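Local coordinates for transcriptional regulator, MarR family (Neisseria meningitidis serogroup B, PDB 3G3Z), which probably binds DNA as a dimer through winged helix-turn-helix domains and regulates transcription, at the interface of chains A and B. Numbering follows the deposited sequence. Chains: chain A/B, Transcriptional regulator, MarR family.

Contact 1: the interface of chains A and B. Residues chain A 16, 20, 110, 113-114, 125-126; chain B 5-6, 9, 132.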
# COMPACT_ATOMS: atom_id res chain seq x y z
N ILE A 16 0.39 -5.22 4.23
CA ILE A 16 1.25 -4.43 5.12
C ILE A 16 0.86 -2.95 5.02
O ILE A 16 0.61 -2.30 6.05
CB ILE A 16 2.76 -4.65 4.82
CG1 ILE A 16 3.12 -6.14 4.83
CG2 ILE A 16 3.62 -3.90 5.81
CD1 ILE A 16 3.02 -6.83 6.18
N PHE A 20 -0.45 -0.80 8.15
CA PHE A 20 0.23 0.44 8.49
C PHE A 20 -0.75 1.61 8.54
O PHE A 20 -0.72 2.42 9.47
CB PHE A 20 1.37 0.72 7.50
CG PHE A 20 2.25 1.87 7.90
CD1 PHE A 20 3.08 1.76 9.01
CD2 PHE A 20 2.26 3.05 7.16
CE1 PHE A 20 3.90 2.82 9.38
CE2 PHE A 20 3.09 4.11 7.52
CZ PHE A 20 3.90 4.00 8.63
N SER A 110 6.87 0.45 16.88
CA SER A 110 8.08 0.02 16.18
C SER A 110 8.86 -0.99 17.02
O SER A 110 9.34 -2.01 16.51
CB SER A 110 8.93 1.24 15.83
OG SER A 110 10.03 0.91 14.99
N VAL A 113 6.81 -4.42 17.24
CA VAL A 113 6.72 -5.18 16.00
C VAL A 113 8.06 -5.83 15.68
O VAL A 113 8.14 -7.03 15.42
CB VAL A 113 6.19 -4.30 14.83
CG1 VAL A 113 6.38 -4.98 13.49
CG2 VAL A 113 4.71 -3.97 15.05
N PHE A 114 9.11 -5.02 15.76
CA PHE A 114 10.41 -5.46 15.31
C PHE A 114 11.15 -6.25 16.37
O PHE A 114 12.12 -6.93 16.07
CB PHE A 114 11.21 -4.27 14.76
CG PHE A 114 10.65 -3.74 13.47
CD1 PHE A 114 10.88 -4.41 12.27
CD2 PHE A 114 9.86 -2.58 13.45
CE1 PHE A 114 10.34 -3.92 11.06
CE2 PHE A 114 9.32 -2.09 12.27
CZ PHE A 114 9.56 -2.76 11.06
N LEU A 125 14.27 -8.39 4.76
CA LEU A 125 13.02 -7.95 4.16
C LEU A 125 13.22 -6.66 3.37
O LEU A 125 12.72 -6.54 2.25
CB LEU A 125 11.93 -7.78 5.22
CG LEU A 125 10.55 -7.34 4.69
CD1 LEU A 125 9.79 -8.52 4.07
CD2 LEU A 125 9.75 -6.71 5.79
N PHE A 126 13.97 -5.72 3.93
CA PHE A 126 14.18 -4.42 3.29
C PHE A 126 14.94 -4.55 1.97
O PHE A 126 14.58 -3.90 0.98
CB PHE A 126 14.94 -3.45 4.21
CG PHE A 126 14.13 -2.96 5.39
CD1 PHE A 126 12.76 -3.20 5.48
CD2 PHE A 126 14.74 -2.23 6.40
CE1 PHE A 126 12.02 -2.73 6.56
CE2 PHE A 126 14.01 -1.75 7.49
CZ PHE A 126 12.65 -2.01 7.57
N GLN B 5 12.73 1.82 12.54
CA GLN B 5 12.47 0.65 11.68
C GLN B 5 11.09 0.71 11.01
O GLN B 5 10.93 0.36 9.83
CB GLN B 5 12.55 -0.65 12.49
CG GLN B 5 13.82 -0.85 13.30
CD GLN B 5 14.68 -1.98 12.77
OE1 GLN B 5 14.48 -3.15 13.12
NE2 GLN B 5 15.65 -1.64 11.94
N LEU B 6 10.11 1.14 11.79
CA LEU B 6 8.75 1.39 11.32
C LEU B 6 8.75 2.40 10.17
O LEU B 6 8.01 2.24 9.22
CB LEU B 6 7.89 1.92 12.47
CG LEU B 6 6.42 1.53 12.68
CD1 LEU B 6 5.61 2.72 13.20
CD2 LEU B 6 5.78 0.95 11.45
N LEU B 9 10.23 0.81 7.14
CA LEU B 9 9.28 -0.14 6.55
C LEU B 9 8.17 0.61 5.82
O LEU B 9 7.88 0.32 4.66
CB LEU B 9 8.70 -1.06 7.63
CG LEU B 9 7.40 -1.80 7.27
CD1 LEU B 9 7.66 -2.96 6.33
CD2 LEU B 9 6.65 -2.27 8.51
N LEU B 132 5.14 -10.56 9.49
CA LEU B 132 5.13 -9.12 9.74
C LEU B 132 3.70 -8.61 9.94
O LEU B 132 3.41 -7.92 10.93
CB LEU B 132 5.78 -8.37 8.58
CG LEU B 132 6.65 -7.15 8.88
CD1 LEU B 132 6.56 -6.19 7.71
CD2 LEU B 132 6.28 -6.42 10.16
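B:Leu132, from helix 119-143, pushes its forked tip among apolar side chains of chain A. Its CD1 meets A:Leu125 CD2 at 3.8 Å and the CD1 tip of A:Ile16, whose side chain crosses it at about a right angle. The other branch of B:Leu132, CD2, turns the opposite way onto A:Val113 CG1, 3.6 Å off. B:Leu9 lies next to this group: its CD2 faces the CZ corner of A:Phe114 at 3.9 Å, while its CA and CB rest against CE1 of A:Phe126. Farther out, B:Leu6 sends CD2 against the CE1-CD1 side of A:Phe20, with CE1 at 3.4 Å; that ring is put there by CG standing anti to the backbone N (chi1 -171°). The ring of A:Phe114 is sandwiched between a residue of the partner and one of its own chain. B:Gln5 CB sits over one face of the A:Phe114 ring, 3.6 Å from the ring centroid and displaced toward the rim, in a CH-pi contact, and CG1 of its own neighbour A:Val113 lies over the centre of the opposite face. At the polar rim the backbone N of B:Leu6, in the first turn of helix 5-26, donates to the hydroxyl OG of A:Ser110 at 3.2 Å, fairly straight with 153° at the hydrogen. A:Ser110 CB meanwhile packs on B:Leu6 CB. The site docks the start of one chain's first helix and a leucine of its last helix into the partner's helices, helping to hold the dimer together.

Contact 2: the interface of chains A and B. Residues chain A 10-11, 13-15, 17; chain B 17, 20, 31, 55-56.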
# COMPACT_ATOMS: atom_id res chain seq x y z
N GLY A 10 1.89 -9.05 -4.52
CA GLY A 10 0.92 -7.95 -4.58
C GLY A 10 -0.06 -7.95 -3.43
O GLY A 10 -0.35 -6.90 -2.84
N THR A 11 -0.58 -9.13 -3.09
CA THR A 11 -1.53 -9.23 -1.98
C THR A 11 -0.84 -8.89 -0.66
O THR A 11 -1.44 -8.27 0.22
CB THR A 11 -2.17 -10.62 -1.87
OG1 THR A 11 -1.14 -11.60 -1.66
CG2 THR A 11 -2.97 -10.98 -3.12
N ILE A 13 2.12 -7.08 0.03
CA ILE A 13 2.58 -5.70 0.21
C ILE A 13 1.40 -4.78 0.48
O ILE A 13 1.49 -3.85 1.29
CB ILE A 13 3.47 -5.18 -0.96
CG1 ILE A 13 2.70 -5.17 -2.30
CG2 ILE A 13 4.78 -5.99 -1.03
CD1 ILE A 13 3.40 -4.47 -3.46
N ASN A 14 0.28 -5.05 -0.20
CA ASN A 14 -0.95 -4.27 0.03
C ASN A 14 -1.55 -4.52 1.40
O ASN A 14 -2.19 -3.63 1.95
CB ASN A 14 -1.96 -4.52 -1.08
CG ASN A 14 -1.77 -3.59 -2.26
OD1 ASN A 14 -2.27 -2.46 -2.28
ND2 ASN A 14 -1.05 -4.06 -3.28
N LEU A 15 -1.32 -5.70 1.97
CA LEU A 15 -1.76 -5.99 3.34
C LEU A 15 -0.93 -5.19 4.36
O LEU A 15 -1.49 -4.54 5.25
CB LEU A 15 -1.70 -7.50 3.64
CG LEU A 15 -1.98 -8.02 5.06
CD1 LEU A 15 -3.37 -7.63 5.55
CD2 LEU A 15 -1.80 -9.54 5.11
N CYS A 17 0.78 -2.44 3.80
CA CYS A 17 0.36 -1.05 3.55
C CYS A 17 -0.97 -0.73 4.23
O CYS A 17 -1.10 0.30 4.89
CB CYS A 17 0.27 -0.81 2.04
SG CYS A 17 -0.01 0.91 1.58
N CYS B 17 4.03 -0.62 -3.14
CA CYS B 17 2.60 -0.64 -3.52
C CYS B 17 2.29 0.31 -4.70
O CYS B 17 1.52 -0.03 -5.61
CB CYS B 17 1.69 -0.33 -2.32
SG CYS B 17 1.74 -1.64 -1.04
N PHE B 20 3.62 -1.27 -7.83
CA PHE B 20 2.67 -2.30 -8.28
C PHE B 20 1.43 -1.70 -8.95
O PHE B 20 0.99 -2.19 -9.99
CB PHE B 20 2.27 -3.21 -7.11
CG PHE B 20 1.48 -4.43 -7.53
CD1 PHE B 20 2.07 -5.44 -8.28
CD2 PHE B 20 0.15 -4.58 -7.14
CE1 PHE B 20 1.33 -6.58 -8.66
CE2 PHE B 20 -0.60 -5.72 -7.51
CZ PHE B 20 -0.00 -6.71 -8.27
N TYR B 31 -6.22 -0.57 -9.58
CA TYR B 31 -6.05 -1.63 -8.59
C TYR B 31 -7.36 -2.35 -8.30
O TYR B 31 -7.40 -3.57 -8.27
CB TYR B 31 -5.45 -1.05 -7.30
CG TYR B 31 -5.19 -2.06 -6.20
CD1 TYR B 31 -6.12 -2.26 -5.18
CD2 TYR B 31 -4.00 -2.80 -6.17
CE1 TYR B 31 -5.88 -3.17 -4.14
CE2 TYR B 31 -3.75 -3.72 -5.14
CZ TYR B 31 -4.70 -3.89 -4.13
OH TYR B 31 -4.47 -4.80 -3.12
N TRP B 55 -7.29 -8.74 -1.56
CA TRP B 55 -6.63 -7.50 -1.99
C TRP B 55 -6.71 -6.32 -1.02
O TRP B 55 -6.34 -5.21 -1.35
CB TRP B 55 -7.05 -7.14 -3.42
CG TRP B 55 -6.55 -8.17 -4.40
CD1 TRP B 55 -7.25 -9.24 -4.89
CD2 TRP B 55 -5.22 -8.28 -4.93
NE1 TRP B 55 -6.46 -9.98 -5.73
CE2 TRP B 55 -5.20 -9.42 -5.77
CE3 TRP B 55 -4.05 -7.53 -4.79
CZ2 TRP B 55 -4.06 -9.82 -6.47
CZ3 TRP B 55 -2.91 -7.92 -5.48
CH2 TRP B 55 -2.92 -9.06 -6.32
N SER B 56 -7.16 -6.61 0.21
CA SER B 56 -7.26 -5.60 1.27
C SER B 56 -8.13 -4.42 0.84
O SER B 56 -7.73 -3.27 1.00
CB SER B 56 -5.88 -5.12 1.71
OG SER B 56 -5.13 -6.15 2.33
O HOH W 1 -4.06 -7.61 0.47
O HOH W 2 -0.40 -1.97 -5.38
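This is a helix-to-helix dimer contact of mixed character, in which helix 5-25 of chain A lies against the matching helix of chain B and against B:Tyr31, at the start of helix 31-43, and B:Trp55 and B:Ser56, so that the first helix of one subunit packs against what is probably the DNA-binding part of the other. A:Asn14 and B:Tyr31 meet tip to tip, the amide and ring planes 31° apart, with the carboxamide CG 3.5 Å from ring carbon CZ. This is packing without a direct hydrogen bond. The amide nitrogen ND2 of A:Asn14 donates back to A:Gly10 O at 3.0 Å, and a water joins ND2 to B:Cys17 O, which together fix the rotation of the amide. The phenol OH of B:Tyr31 is itself spent within its chain, donating to B:Trp55 O at 2.6 Å. B:Trp55 presents the face of its six-membered ring to A:Thr11 CG2, 3.6 Å from the centroid, while its CZ3 corner reaches the A:Gly10 backbone. B:Cys17 SG, anti to its carbonyl carbon (chi1 -67°), rests against the backbone O of A:Ile13 at 3.2 Å. It also touches A:Cys17 CB. A:Cys17 SG and B:Cys17 SG lie 4.0 Å apart, unlinked by a disulphide. A second water bridges B:Ser56 OG and A:Thr11 O. The small A:Cys17 and B:Cys17 probably allow the two first helices to approach closely here, and the aromatic and water-mediated contacts probably help set how the DNA-binding region sits relative to the dimer core.

About 15 Å separates the C-alpha centres of contact 1 and contact 2, and both draw on the first helix of each chain. On chain A, helix 5-25 gives residues 16 and 20 to contact 1 and residues 10, 11, 13 to 15 and 17 to contact 2; on chain B, helix 5-26 offers its start to the former and residues 17 and 20 to the latter. Phe20 serves both, from chain A in one and chain B in the other. Because the interface is two-fold, each contact recurs with chains exchanged. The first helices may thus tie the C-terminal helical core to the region probably responsible for DNA binding.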